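Local coordinates for streptomycin 3''-adenylyltransferase (Enterococcus faecalis, PDB 6SXJ), which adenylylates spectinomycin, using ATP and releasing diphosphate, and so confers bacterial resistance to this antibiotic but not to streptomycin, at residues N26-Y31 with E151-D156; S73-D78 with W111-Y116; L186-M191 with N250-L255; A225-S228 with N233-W236. All blocks are in the same frame, centred on the assembly; numbering follows the deposited sequence.

Interaction 1: residues N26-Y31 with E151-D156; sequences NLIGTY and EELLPD
Leu-153 lodges its two methyl branches against Ile-28 and Tyr-31, and this small, buried, apolar meeting makes up the contact. Leu-153 CD2 lies 3.8 Å from Ile-28 CG2. The two side chains pass each other in opposite directions, and the torsions account for the branch used: CG2 of Ile-28 is anti to the backbone N, while CG1 turns back beside that N (chi1 -61°). The other branch of Leu-153, CD1, approaches the phenol end of Tyr-31 and stands 3.9 Å from CZ. The separation of Leu-153 CD1 from Tyr-31 OH, 3.0 Å, is shorter than normal packing permits, so this detail of the model is doubtful.

Ile-28 and Tyr-31 lie three positions apart, which in a regular strand would place them on opposite faces of the sheet. Here Ile-28 and Gly-29 both face Val-52 in a classic beta bulge, and, consistent with the shifted alternation, both side chains point toward Leu-153.

The polar component is supplied from beyond the two segments. Tyr-31 OH hydrogen-bonds to Tyr-148 O, which ties the tyrosine to the chain leading into 151-156. A bound glycerol, probably from the crystallisation liquor, lies about 4 Å from the Leu-153 side chain.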
loop_
_atom_site.group_PDB
_atom_site.type_symbol
_atom_site.label_atom_id
_atom_site.label_comp_id
_atom_site.label_asym_id
_atom_site.label_seq_id
_atom_site.Cartn_x
_atom_site.Cartn_y
_atom_site.Cartn_z
ATOM N N ASN A 26 24.115 -2.441 4.542
ATOM C CA ASN A 26 23.322 -2.683 3.345
ATOM C C ASN A 26 22.182 -1.687 3.188
ATOM O O ASN A 26 21.569 -1.642 2.116
ATOM C CB ASN A 26 22.758 -4.106 3.368
ATOM C CG ASN A 26 22.201 -4.536 2.023
ATOM O OD1 ASN A 26 22.601 -4.023 0.977
ATOM N ND2 ASN A 26 21.267 -5.478 2.048
ATOM N N LEU A 27 21.900 -0.882 4.214
ATOM C CA LEU A 27 20.751 0.013 4.220
ATOM C C LEU A 27 21.140 1.349 3.605
ATOM O O LEU A 27 22.011 2.049 4.132
ATOM C CB LEU A 27 20.233 0.213 5.646
ATOM C CG LEU A 27 19.119 1.240 5.851
ATOM C CD1 LEU A 27 17.864 0.776 5.097
ATOM C CD2 LEU A 27 18.813 1.458 7.335
ATOM N N ILE A 28 20.487 1.707 2.502
ATOM C CA ILE A 28 20.742 2.985 1.845
ATOM C C ILE A 28 19.836 4.082 2.389
ATOM O O ILE A 28 20.283 5.201 2.657
ATOM C CB ILE A 28 20.577 2.837 0.319
ATOM C CG1 ILE A 28 21.572 1.815 -0.225
ATOM C CG2 ILE A 28 20.771 4.184 -0.360
ATOM C CD1 ILE A 28 21.476 1.617 -1.714
ATOM N N GLY A 29 18.550 3.800 2.547
ATOM C CA GLY A 29 17.626 4.825 2.982
ATOM C C GLY A 29 16.363 4.215 3.552
ATOM O O GLY A 29 15.946 3.127 3.149
ATOM N N THR A 30 15.757 4.946 4.481
ATOM C CA THR A 30 14.470 4.579 5.061
ATOM C C THR A 30 13.520 5.745 4.842
ATOM O O THR A 30 13.772 6.853 5.325
ATOM C CB THR A 30 14.597 4.255 6.551
ATOM O OG1 THR A 30 15.726 3.401 6.770
ATOM C CG2 THR A 30 13.350 3.549 7.036
ATOM N N TYR A 31 12.435 5.500 4.111
ATOM C CA TYR A 31 11.472 6.542 3.792
ATOM C C TYR A 31 10.082 6.101 4.217
ATOM O O TYR A 31 9.752 4.915 4.180
ATOM C CB TYR A 31 11.484 6.877 2.288
ATOM C CG TYR A 31 12.877 7.075 1.743
ATOM C CD1 TYR A 31 13.639 5.993 1.337
ATOM C CD2 TYR A 31 13.445 8.343 1.669
ATOM C CE1 TYR A 31 14.919 6.163 0.864
ATOM C CE2 TYR A 31 14.730 8.519 1.186
ATOM C CZ TYR A 31 15.462 7.428 0.788
ATOM O OH TYR A 31 16.744 7.592 0.311
ATOM N N GLU A 151 14.228 10.308 -4.671
ATOM C CA GLU A 151 14.243 10.563 -6.108
ATOM C C GLU A 151 15.630 10.343 -6.705
ATOM O O GLU A 151 15.759 10.071 -7.907
ATOM C CB GLU A 151 13.764 11.989 -6.385
ATOM C CG GLU A 151 14.680 13.077 -5.836
ATOM C CD GLU A 151 13.976 14.419 -5.692
ATOM O OE1 GLU A 151 12.816 14.535 -6.142
ATOM O OE2 GLU A 151 14.581 15.359 -5.130
ATOM N N GLU A 152 16.680 10.472 -5.890
ATOM C CA GLU A 152 18.032 10.224 -6.378
ATOM C C GLU A 152 18.341 8.741 -6.528
ATOM O O GLU A 152 19.335 8.387 -7.176
ATOM C CB GLU A 152 19.079 10.829 -5.437
ATOM C CG GLU A 152 18.864 12.275 -5.073
ATOM C CD GLU A 152 20.009 12.812 -4.238
ATOM O OE1 GLU A 152 19.781 13.149 -3.057
ATOM O OE2 GLU A 152 21.144 12.874 -4.762
ATOM N N LEU A 153 17.541 7.875 -5.920
ATOM C CA LEU A 153 17.799 6.446 -5.928
ATOM C C LEU A 153 16.877 5.689 -6.872
ATOM O O LEU A 153 16.989 4.465 -6.967
ATOM C CB LEU A 153 17.652 5.879 -4.515
ATOM C CG LEU A 153 18.361 6.582 -3.362
ATOM C CD1 LEU A 153 17.724 6.118 -2.057
ATOM C CD2 LEU A 153 19.847 6.301 -3.362
ATOM N N LEU A 154 15.981 6.385 -7.573
ATOM C CA LEU A 154 14.992 5.765 -8.436
ATOM C C LEU A 154 14.996 6.433 -9.807
ATOM O O LEU A 154 15.035 7.666 -9.892
ATOM C CB LEU A 154 13.586 5.878 -7.831
ATOM C CG LEU A 154 13.198 4.956 -6.677
ATOM C CD1 LEU A 154 11.818 5.371 -6.175
ATOM C CD2 LEU A 154 13.212 3.510 -7.096
ATOM N N PRO A 155 14.941 5.653 -10.888
ATOM C CA PRO A 155 14.821 6.259 -12.220
ATOM C C PRO A 155 13.467 6.926 -12.402
ATOM O O PRO A 155 12.521 6.698 -11.645
ATOM C CB PRO A 155 14.981 5.068 -13.171
ATOM C CG PRO A 155 14.466 3.887 -12.378
ATOM C CD PRO A 155 14.849 4.178 -10.936
ATOM N N ASP A 156 13.383 7.767 -13.430
ATOM C CA ASP A 156 12.090 8.302 -13.830
ATOM C C ASP A 156 11.156 7.141 -14.141
ATOM O O ASP A 156 11.540 6.192 -14.832
ATOM C CB ASP A 156 12.243 9.219 -15.042
ATOM C CG ASP A 156 13.116 10.430 -14.748
ATOM O OD1 ASP A 156 13.505 10.622 -13.570
ATOM O OD2 ASP A 156 13.412 11.192 -15.693
#

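Interaction 2: residues S73-D78 with W111-Y116; sequences SKKIGD and WLQELY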
loop_
_atom_site.group_PDB
_atom_site.type_symbol
_atom_site.label_atom_id
_atom_site.label_comp_id
_atom_site.label_asym_id
_atom_site.label_seq_id
_atom_site.Cartn_x
_atom_site.Cartn_y
_atom_site.Cartn_z
ATOM N N SER A 73 3.754 -3.960 15.453
ATOM C CA SER A 73 2.759 -3.599 14.461
ATOM C C SER A 73 1.390 -4.046 14.943
ATOM O O SER A 73 1.268 -5.077 15.607
ATOM C CB SER A 73 3.079 -4.243 13.101
ATOM O OG SER A 73 1.950 -4.292 12.253
ATOM N N LYS A 74 0.361 -3.288 14.565
ATOM C CA LYS A 74 -1.003 -3.676 14.879
ATOM C C LYS A 74 -1.314 -5.028 14.246
ATOM O O LYS A 74 -0.837 -5.347 13.154
ATOM C CB LYS A 74 -1.987 -2.629 14.363
ATOM C CG LYS A 74 -3.444 -2.884 14.726
ATOM C CD LYS A 74 -4.372 -2.051 13.839
ATOM C CE LYS A 74 -5.836 -2.174 14.270
ATOM N NZ LYS A 74 -6.361 -0.920 14.897
ATOM N N LYS A 75 -2.135 -5.820 14.930
ATOM C CA LYS A 75 -2.669 -7.057 14.381
ATOM C C LYS A 75 -4.137 -6.858 14.039
ATOM O O LYS A 75 -4.862 -6.147 14.748
ATOM C CB LYS A 75 -2.504 -8.221 15.355
ATOM C CG LYS A 75 -1.145 -8.905 15.245
ATOM C CD LYS A 75 -0.130 -8.217 16.146
ATOM C CE LYS A 75 1.287 -8.682 15.851
ATOM N NZ LYS A 75 1.804 -8.101 14.583
ATOM N N ILE A 76 -4.561 -7.496 12.944
ATOM C CA ILE A 76 -5.901 -7.295 12.413
ATOM C C ILE A 76 -6.936 -7.566 13.489
ATOM O O ILE A 76 -6.781 -8.463 14.326
ATOM C CB ILE A 76 -6.137 -8.201 11.189
ATOM C CG1 ILE A 76 -5.351 -7.680 9.984
ATOM C CG2 ILE A 76 -7.626 -8.285 10.877
ATOM C CD1 ILE A 76 -4.911 -8.781 9.024
ATOM N N GLY A 77 -8.000 -6.769 13.476
ATOM C CA GLY A 77 -9.111 -6.971 14.388
ATOM C C GLY A 77 -8.742 -6.935 15.860
ATOM O O GLY A 77 -9.556 -7.272 16.733
ATOM N N ASP A 78 -7.497 -6.574 16.160
ATOM C CA ASP A 78 -7.167 -6.224 17.539
ATOM C C ASP A 78 -7.697 -4.833 17.859
ATOM O O ASP A 78 -7.671 -3.932 17.023
ATOM C CB ASP A 78 -5.660 -6.357 17.808
ATOM C CG ASP A 78 -4.836 -5.129 17.470
ATOM O OD1 ASP A 78 -3.613 -5.178 17.753
ATOM O OD2 ASP A 78 -5.356 -4.134 16.935
ATOM N N TRP A 111 -1.475 -8.660 6.243
ATOM C CA TRP A 111 -2.241 -9.643 5.480
ATOM C C TRP A 111 -1.465 -10.933 5.263
ATOM O O TRP A 111 -2.058 -11.931 4.843
ATOM C CB TRP A 111 -2.660 -9.072 4.122
ATOM C CG TRP A 111 -1.508 -8.745 3.215
ATOM C CD1 TRP A 111 -0.966 -9.547 2.260
ATOM C CD2 TRP A 111 -0.761 -7.523 3.183
ATOM N NE1 TRP A 111 0.077 -8.906 1.638
ATOM C CE2 TRP A 111 0.218 -7.659 2.181
ATOM C CE3 TRP A 111 -0.833 -6.325 3.900
ATOM C CZ2 TRP A 111 1.123 -6.649 1.884
ATOM C CZ3 TRP A 111 0.066 -5.324 3.604
ATOM C CH2 TRP A 111 1.031 -5.489 2.607
ATOM N N LEU A 112 -0.165 -10.936 5.554
ATOM C CA LEU A 112 0.700 -12.089 5.380
ATOM C C LEU A 112 1.010 -12.801 6.692
ATOM O O LEU A 112 1.819 -13.741 6.703
ATOM C CB LEU A 112 2.009 -11.655 4.718
ATOM C CG LEU A 112 2.011 -11.218 3.256
ATOM C CD1 LEU A 112 3.337 -10.549 2.938
ATOM C CD2 LEU A 112 1.767 -12.416 2.336
ATOM N N GLN A 113 0.393 -12.385 7.798
ATOM C CA GLN A 113 0.786 -12.917 9.100
ATOM C C GLN A 113 0.515 -14.417 9.193
ATOM O O GLN A 113 1.377 -15.186 9.627
ATOM C CB GLN A 113 0.063 -12.158 10.214
ATOM C CG GLN A 113 0.702 -12.310 11.592
ATOM C CD GLN A 113 2.107 -11.768 11.660
ATOM O OE1 GLN A 113 3.080 -12.525 11.632
ATOM N NE2 GLN A 113 2.227 -10.450 11.763
ATOM N N GLU A 114 -0.682 -14.856 8.805
ATOM C CA GLU A 114 -0.984 -16.286 8.848
ATOM C C GLU A 114 0.088 -17.086 8.124
ATOM O O GLU A 114 0.588 -18.094 8.635
ATOM C CB GLU A 114 -2.349 -16.556 8.231
ATOM C CG GLU A 114 -3.508 -16.214 9.135
ATOM C CD GLU A 114 -4.831 -16.701 8.578
ATOM O OE1 GLU A 114 -5.579 -17.371 9.322
ATOM O OE2 GLU A 114 -5.118 -16.413 7.393
ATOM N N LEU A 115 0.487 -16.617 6.943
ATOM C CA LEU A 115 1.547 -17.287 6.202
ATOM C C LEU A 115 2.887 -17.171 6.914
ATOM O O LEU A 115 3.676 -18.122 6.907
ATOM C CB LEU A 115 1.649 -16.701 4.804
ATOM C CG LEU A 115 0.659 -17.213 3.761
ATOM C CD1 LEU A 115 -0.782 -16.992 4.152
ATOM C CD2 LEU A 115 1.018 -16.490 2.467
ATOM N N TYR A 116 3.186 -16.002 7.492
ATOM C CA TYR A 116 4.400 -15.880 8.292
ATOM C C TYR A 116 4.455 -16.986 9.340
ATOM O O TYR A 116 5.498 -17.621 9.547
ATOM C CB TYR A 116 4.462 -14.507 8.971
ATOM C CG TYR A 116 4.722 -13.320 8.058
ATOM C CD1 TYR A 116 5.436 -13.455 6.872
ATOM C CD2 TYR A 116 4.256 -12.056 8.397
ATOM C CE1 TYR A 116 5.672 -12.362 6.052
ATOM C CE2 TYR A 116 4.486 -10.958 7.584
ATOM C CZ TYR A 116 5.200 -11.110 6.424
ATOM O OH TYR A 116 5.425 -10.007 5.629
#
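Gln-113, which meets Lys-75 across the contact, sets its CD at the edge of the Tyr-116 ring, in the ring plane. One face of the Tyr-116 ring carries Leu-112 O, 3.2 Å above the plane and displaced toward the rim.

The closest approach between the segments is Lys-75 NZ to Gln-113 NE2 at 3.7 Å. Both nitrogens are donors and make no bond to each other; Arg-70 and Glu-110 have contacts with both side chains. Arg-70 O accepts from Lys-75 NZ, and Arg-70 NH1 donates to Gln-113 OE1; Glu-110 OE1 accepts a hydrogen bond from Gln-113 NE2, and Glu-110 OE2 forms a long, weak ion pair with the lysine. Lys-75 reaches this spot by bending its chain at chi2 (88°) and again at chi4, which also brings NZ within 3.2 Å of Ser-73 O in a weak hydrogen bond. Beside it, Ile-76 rests CD1 4.4 Å from Trp-111 N, a loose touch at the surface.

A type II beta turn, closed by Asp-78 N to Lys-75 O at 3.0 Å, shapes the 73-78 loop. That loop links helix 59-69 to strand 85-91, and the contact sets it beside the start of helix 113-117, just after strand 103-108.

Interaction 3: residues L186-M191 with N250-L255; sequences LTLCRM and NRLKKL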
loop_
_atom_site.group_PDB
_atom_site.type_symbol
_atom_site.label_atom_id
_atom_site.label_comp_id
_atom_site.label_asym_id
_atom_site.label_seq_id
_atom_site.Cartn_x
_atom_site.Cartn_y
_atom_site.Cartn_z
ATOM N N LEU A 186 -13.594 0.945 -2.836
ATOM C CA LEU A 186 -12.880 2.201 -2.633
ATOM C C LEU A 186 -11.531 2.208 -3.337
ATOM O O LEU A 186 -11.073 3.267 -3.778
ATOM C CB LEU A 186 -12.709 2.471 -1.138
ATOM C CG LEU A 186 -14.013 2.405 -0.338
ATOM C CD1 LEU A 186 -13.722 2.092 1.122
ATOM C CD2 LEU A 186 -14.806 3.698 -0.465
ATOM N N THR A 187 -10.889 1.047 -3.467
ATOM C CA THR A 187 -9.702 0.967 -4.311
ATOM C C THR A 187 -10.016 1.449 -5.722
ATOM O O THR A 187 -9.316 2.310 -6.271
ATOM C CB THR A 187 -9.171 -0.468 -4.336
ATOM O OG1 THR A 187 -9.153 -1.004 -3.006
ATOM C CG2 THR A 187 -7.757 -0.501 -4.918
ATOM N N LEU A 188 -11.082 0.912 -6.323
ATOM C CA LEU A 188 -11.484 1.364 -7.650
ATOM C C LEU A 188 -11.781 2.858 -7.655
ATOM O O LEU A 188 -11.437 3.564 -8.608
ATOM C CB LEU A 188 -12.707 0.580 -8.121
ATOM C CG LEU A 188 -12.500 -0.870 -8.566
ATOM C CD1 LEU A 188 -13.849 -1.550 -8.707
ATOM C CD2 LEU A 188 -11.731 -0.947 -9.852
ATOM N N CYS A 189 -12.433 3.358 -6.602
ATOM C CA CYS A 189 -12.669 4.797 -6.504
ATOM C C CYS A 189 -11.351 5.559 -6.455
ATOM O O CYS A 189 -11.154 6.536 -7.190
ATOM C CB CYS A 189 -13.516 5.106 -5.272
ATOM S SG CYS A 189 -15.233 4.580 -5.401
ATOM N N ARG A 190 -10.435 5.132 -5.583
ATOM C CA ARG A 190 -9.078 5.665 -5.610
ATOM C C ARG A 190 -8.477 5.519 -7.006
ATOM O O ARG A 190 -7.924 6.474 -7.560
ATOM C CB ARG A 190 -8.212 4.947 -4.568
ATOM C CG ARG A 190 -6.859 5.602 -4.309
ATOM C CD ARG A 190 -5.944 4.720 -3.464
ATOM N NE ARG A 190 -5.508 3.506 -4.160
ATOM C CZ ARG A 190 -4.627 3.477 -5.159
ATOM N NH1 ARG A 190 -4.074 4.598 -5.605
ATOM N NH2 ARG A 190 -4.301 2.316 -5.716
ATOM N N MET A 191 -8.606 4.319 -7.586
ATOM C CA MET A 191 -8.028 4.046 -8.905
ATOM C C MET A 191 -8.496 5.051 -9.941
ATOM O O MET A 191 -7.721 5.467 -10.816
ATOM C CB MET A 191 -8.427 2.649 -9.364
ATOM C CG MET A 191 -7.656 1.507 -8.755
ATOM S SD MET A 191 -8.029 0.018 -9.674
ATOM C CE MET A 191 -6.769 -1.109 -9.106
ATOM N N ASN A 250 -16.090 -0.103 -15.531
ATOM C CA ASN A 250 -16.330 0.492 -16.841
ATOM C C ASN A 250 -15.963 1.972 -16.840
ATOM O O ASN A 250 -15.259 2.446 -17.738
ATOM C CB ASN A 250 -17.787 0.276 -17.249
ATOM C CG ASN A 250 -18.062 -1.163 -17.683
ATOM O OD1 ASN A 250 -18.987 -1.809 -17.184
ATOM N ND2 ASN A 250 -17.253 -1.670 -18.612
ATOM N N ARG A 251 -16.418 2.717 -15.828
ATOM C CA ARG A 251 -15.984 4.105 -15.677
ATOM C C ARG A 251 -14.465 4.217 -15.748
ATOM O O ARG A 251 -13.927 5.119 -16.400
ATOM C CB ARG A 251 -16.503 4.657 -14.349
ATOM C CG ARG A 251 -16.389 6.157 -14.153
ATOM C CD ARG A 251 -16.630 6.480 -12.682
ATOM N NE ARG A 251 -17.261 7.774 -12.452
ATOM C CZ ARG A 251 -16.669 8.941 -12.675
ATOM N NH1 ARG A 251 -15.432 8.980 -13.154
ATOM N NH2 ARG A 251 -17.317 10.072 -12.426
ATOM N N LEU A 252 -13.759 3.293 -15.093
ATOM C CA LEU A 252 -12.301 3.317 -15.112
ATOM C C LEU A 252 -11.757 2.965 -16.489
ATOM O O LEU A 252 -10.805 3.594 -16.964
ATOM C CB LEU A 252 -11.763 2.351 -14.059
ATOM C CG LEU A 252 -10.259 2.069 -13.996
ATOM C CD1 LEU A 252 -9.461 3.338 -13.769
ATOM C CD2 LEU A 252 -9.980 1.045 -12.888
ATOM N N LYS A 253 -12.350 1.967 -17.149
ATOM C CA LYS A 253 -11.854 1.532 -18.451
ATOM C C LYS A 253 -11.896 2.641 -19.496
ATOM O O LYS A 253 -11.208 2.537 -20.517
ATOM C CB LYS A 253 -12.659 0.326 -18.940
ATOM C CG LYS A 253 -12.202 -1.004 -18.365
ATOM C CD LYS A 253 -13.375 -1.980 -18.239
ATOM C CE LYS A 253 -13.368 -3.028 -19.358
ATOM N NZ LYS A 253 -14.603 -3.880 -19.335
ATOM N N LYS A 254 -12.689 3.692 -19.276
ATOM C CA LYS A 254 -12.678 4.872 -20.131
ATOM C C LYS A 254 -11.562 5.845 -19.767
ATOM O O LYS A 254 -11.597 6.999 -20.209
ATOM C CB LYS A 254 -14.027 5.594 -20.058
ATOM C CG LYS A 254 -15.241 4.683 -20.094
ATOM C CD LYS A 254 -15.202 3.743 -21.297
ATOM C CE LYS A 254 -15.051 2.286 -20.866
ATOM N NZ LYS A 254 -14.356 1.444 -21.894
ATOM N N LEU A 255 -10.583 5.391 -18.985
ATOM C CA LEU A 255 -9.531 6.242 -18.426
ATOM C C LEU A 255 -10.000 7.671 -18.188
ATOM O O LEU A 255 -10.577 7.973 -17.143
ATOM C CB LEU A 255 -8.295 6.241 -19.335
ATOM C CG LEU A 255 -8.449 6.556 -20.826
ATOM C CD1 LEU A 255 -8.189 8.029 -21.093
ATOM C CD2 LEU A 255 -7.506 5.686 -21.655
#
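Leu-188 and Met-191, one helical turn apart on helix 181-196, share a single partner, Leu-252 near the end of helix 241-253. The contact is helix-to-helix packing within the bundle of helices that forms the C-terminal part of the enzyme, and all three side chains are buried.

Leu-188 comes first. Its CB does not aim at the other helix, but the branch end swings closer, and Leu-188 CD2 lies 4.0 Å from Leu-252 CD2. The two leucines cross at about a right angle and meet methyl to methyl. Leu-173 of helix 159-173 and Ile-245 of helix 241-253 also pack on Leu-188.

At Met-191 the bond from CA to CB is directed toward Leu-252, yet the chain, extended beyond CG, carries its end away; the side chain also packs on Ser-169 and Ser-170 of helix 159-173. Met-191 SD lies 3.9 Å from Leu-252 CD2, and Met-191 CB 4.2 Å from the same methyl. Leu-252 presents both branches, with CG anti to its backbone N (chi1 173°): CD2 is divided between the two side chains, whereas Leu-252 CD1 sits 4.0 Å from the backbone oxygen Met-191 O.

Interaction 4: residues A225-S228 with N233-W236; sequences AVRS and NIEW
The loop leaving helix 216-229 doubles back over the helix's last turns, bringing Ile-234 and Trp-236 against Ala-225, Arg-227 and Ser-228. Ile-234 carries much of the contact. Ile-234 CG1 lies 3.6 Å from Ser-228 CB, and Ile-234 CD1 reaches over one face of the Arg-227 guanidinium, 3.7 Å from NH2. The arginine and isoleucine side chains stand at about a right angle, and a bend in the arginine at chi3 (44°) turns its flat group to receive the methyl. Arg-227 NH2 is meanwhile salt-bridged to Glu-232, in the turn between the two segments, so the same guanidinium serves a polar and an apolar neighbour.

This return of the chain on its own helix places the indole of Trp-236 edge-on to Ala-225. Trp-236 CH2 approaches Ala-225 CB at 3.7 Å and Ala-225 N at 3.5 Å, the nitrogen lying near the ring plane and Ala-225 CA within it. Above one face of the Trp-236 indole, over its centre, Ile-234 CG2 sits 3.9 Å from the plane.

Thr-182 of helix 181-196 links both sides of the contact: its OG1 is hydrogen-bonded with Ser-228 OG and takes a weak hydrogen bond from Trp-236 NE1.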
loop_
_atom_site.group_PDB
_atom_site.type_symbol
_atom_site.label_atom_id
_atom_site.label_comp_id
_atom_site.label_asym_id
_atom_site.label_seq_id
_atom_site.Cartn_x
_atom_site.Cartn_y
_atom_site.Cartn_z
ATOM N N ALA A 225 -19.609 1.788 1.817
ATOM C CA ALA A 225 -18.259 1.249 1.944
ATOM C C ALA A 225 -17.380 2.157 2.801
ATOM O O ALA A 225 -16.553 1.670 3.581
ATOM C CB ALA A 225 -17.639 1.055 0.559
ATOM N N VAL A 226 -17.543 3.477 2.672
ATOM C CA VAL A 226 -16.784 4.406 3.509
ATOM C C VAL A 226 -16.982 4.066 4.982
ATOM O O VAL A 226 -16.020 3.946 5.748
ATOM C CB VAL A 226 -17.196 5.859 3.210
ATOM C CG1 VAL A 226 -16.491 6.818 4.163
ATOM C CG2 VAL A 226 -16.895 6.210 1.761
ATOM N N ARG A 227 -18.240 3.892 5.391
ATOM C CA ARG A 227 -18.543 3.638 6.796
ATOM C C ARG A 227 -17.812 2.401 7.307
ATOM O O ARG A 227 -17.156 2.442 8.355
ATOM C CB ARG A 227 -20.055 3.485 6.980
ATOM C CG ARG A 227 -20.860 4.736 6.648
ATOM C CD ARG A 227 -22.320 4.419 6.350
ATOM N NE ARG A 227 -22.897 3.462 7.293
ATOM C CZ ARG A 227 -24.177 3.098 7.303
ATOM N NH1 ARG A 227 -25.023 3.611 6.420
ATOM N NH2 ARG A 227 -24.612 2.220 8.197
ATOM N N SER A 228 -17.917 1.284 6.581
ATOM C CA SER A 228 -17.259 0.053 7.014
ATOM C C SER A 228 -15.753 0.249 7.153
ATOM O O SER A 228 -15.140 -0.245 8.107
ATOM C CB SER A 228 -17.566 -1.076 6.028
ATOM O OG SER A 228 -16.662 -2.158 6.172
ATOM N N ASN A 233 -19.934 -2.239 10.951
ATOM C CA ASN A 233 -20.220 -3.568 10.419
ATOM C C ASN A 233 -21.399 -3.457 9.457
ATOM O O ASN A 233 -22.522 -3.158 9.875
ATOM C CB ASN A 233 -20.521 -4.540 11.555
ATOM C CG ASN A 233 -20.481 -5.981 11.109
ATOM O OD1 ASN A 233 -19.410 -6.541 10.872
ATOM N ND2 ASN A 233 -21.654 -6.592 10.983
ATOM N N ILE A 234 -21.150 -3.710 8.171
ATOM C CA ILE A 234 -22.109 -3.387 7.127
ATOM C C ILE A 234 -22.817 -4.616 6.558
ATOM O O ILE A 234 -23.975 -4.504 6.140
ATOM C CB ILE A 234 -21.421 -2.586 6.000
ATOM C CG1 ILE A 234 -21.098 -1.164 6.473
ATOM C CG2 ILE A 234 -22.289 -2.564 4.751
ATOM C CD1 ILE A 234 -22.312 -0.350 6.892
ATOM N N GLU A 235 -22.161 -5.774 6.512
ATOM C CA GLU A 235 -22.842 -6.993 6.088
ATOM C C GLU A 235 -23.372 -6.856 4.664
ATOM O O GLU A 235 -24.543 -6.524 4.455
ATOM C CB GLU A 235 -23.982 -7.315 7.057
ATOM C CG GLU A 235 -24.706 -8.615 6.773
ATOM C CD GLU A 235 -26.207 -8.491 6.964
ATOM O OE1 GLU A 235 -26.693 -8.775 8.079
ATOM O OE2 GLU A 235 -26.898 -8.103 5.998
ATOM N N TRP A 236 -22.518 -7.127 3.682
ATOM C CA TRP A 236 -22.849 -6.909 2.282
ATOM C C TRP A 236 -23.661 -8.042 1.666
ATOM O O TRP A 236 -23.899 -8.019 0.453
ATOM C CB TRP A 236 -21.569 -6.735 1.461
ATOM C CG TRP A 236 -20.661 -5.636 1.907
ATOM C CD1 TRP A 236 -19.641 -5.727 2.811
ATOM C CD2 TRP A 236 -20.666 -4.284 1.442
ATOM N NE1 TRP A 236 -19.017 -4.512 2.942
ATOM C CE2 TRP A 236 -19.629 -3.607 2.112
ATOM C CE3 TRP A 236 -21.451 -3.577 0.525
ATOM C CZ2 TRP A 236 -19.355 -2.261 1.896
ATOM C CZ3 TRP A 236 -21.179 -2.242 0.315
ATOM C CH2 TRP A 236 -20.142 -1.596 0.996
#

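How the interactions relate
From the N terminus, interaction 1 opens first, on strand 27-33, and closes some 120 residues later in the loop before helix 159-173, joining the mixed sheet to the approach to the C-terminal helices. Interaction 2 is nested inside that loop, setting the connection after helix 59-69 beside the start of helix 113-117. Interaction 3 begins once both have closed and pairs helix 181-196 with helix 241-253. Interaction 4, a short local return, is nested inside it; the two touch through Leu-186, which packs on Ala-225 and Val-226. No loops cross. Interactions 1 and 4 lie on opposite sides of the chain's centre, their centres about 38 Å apart.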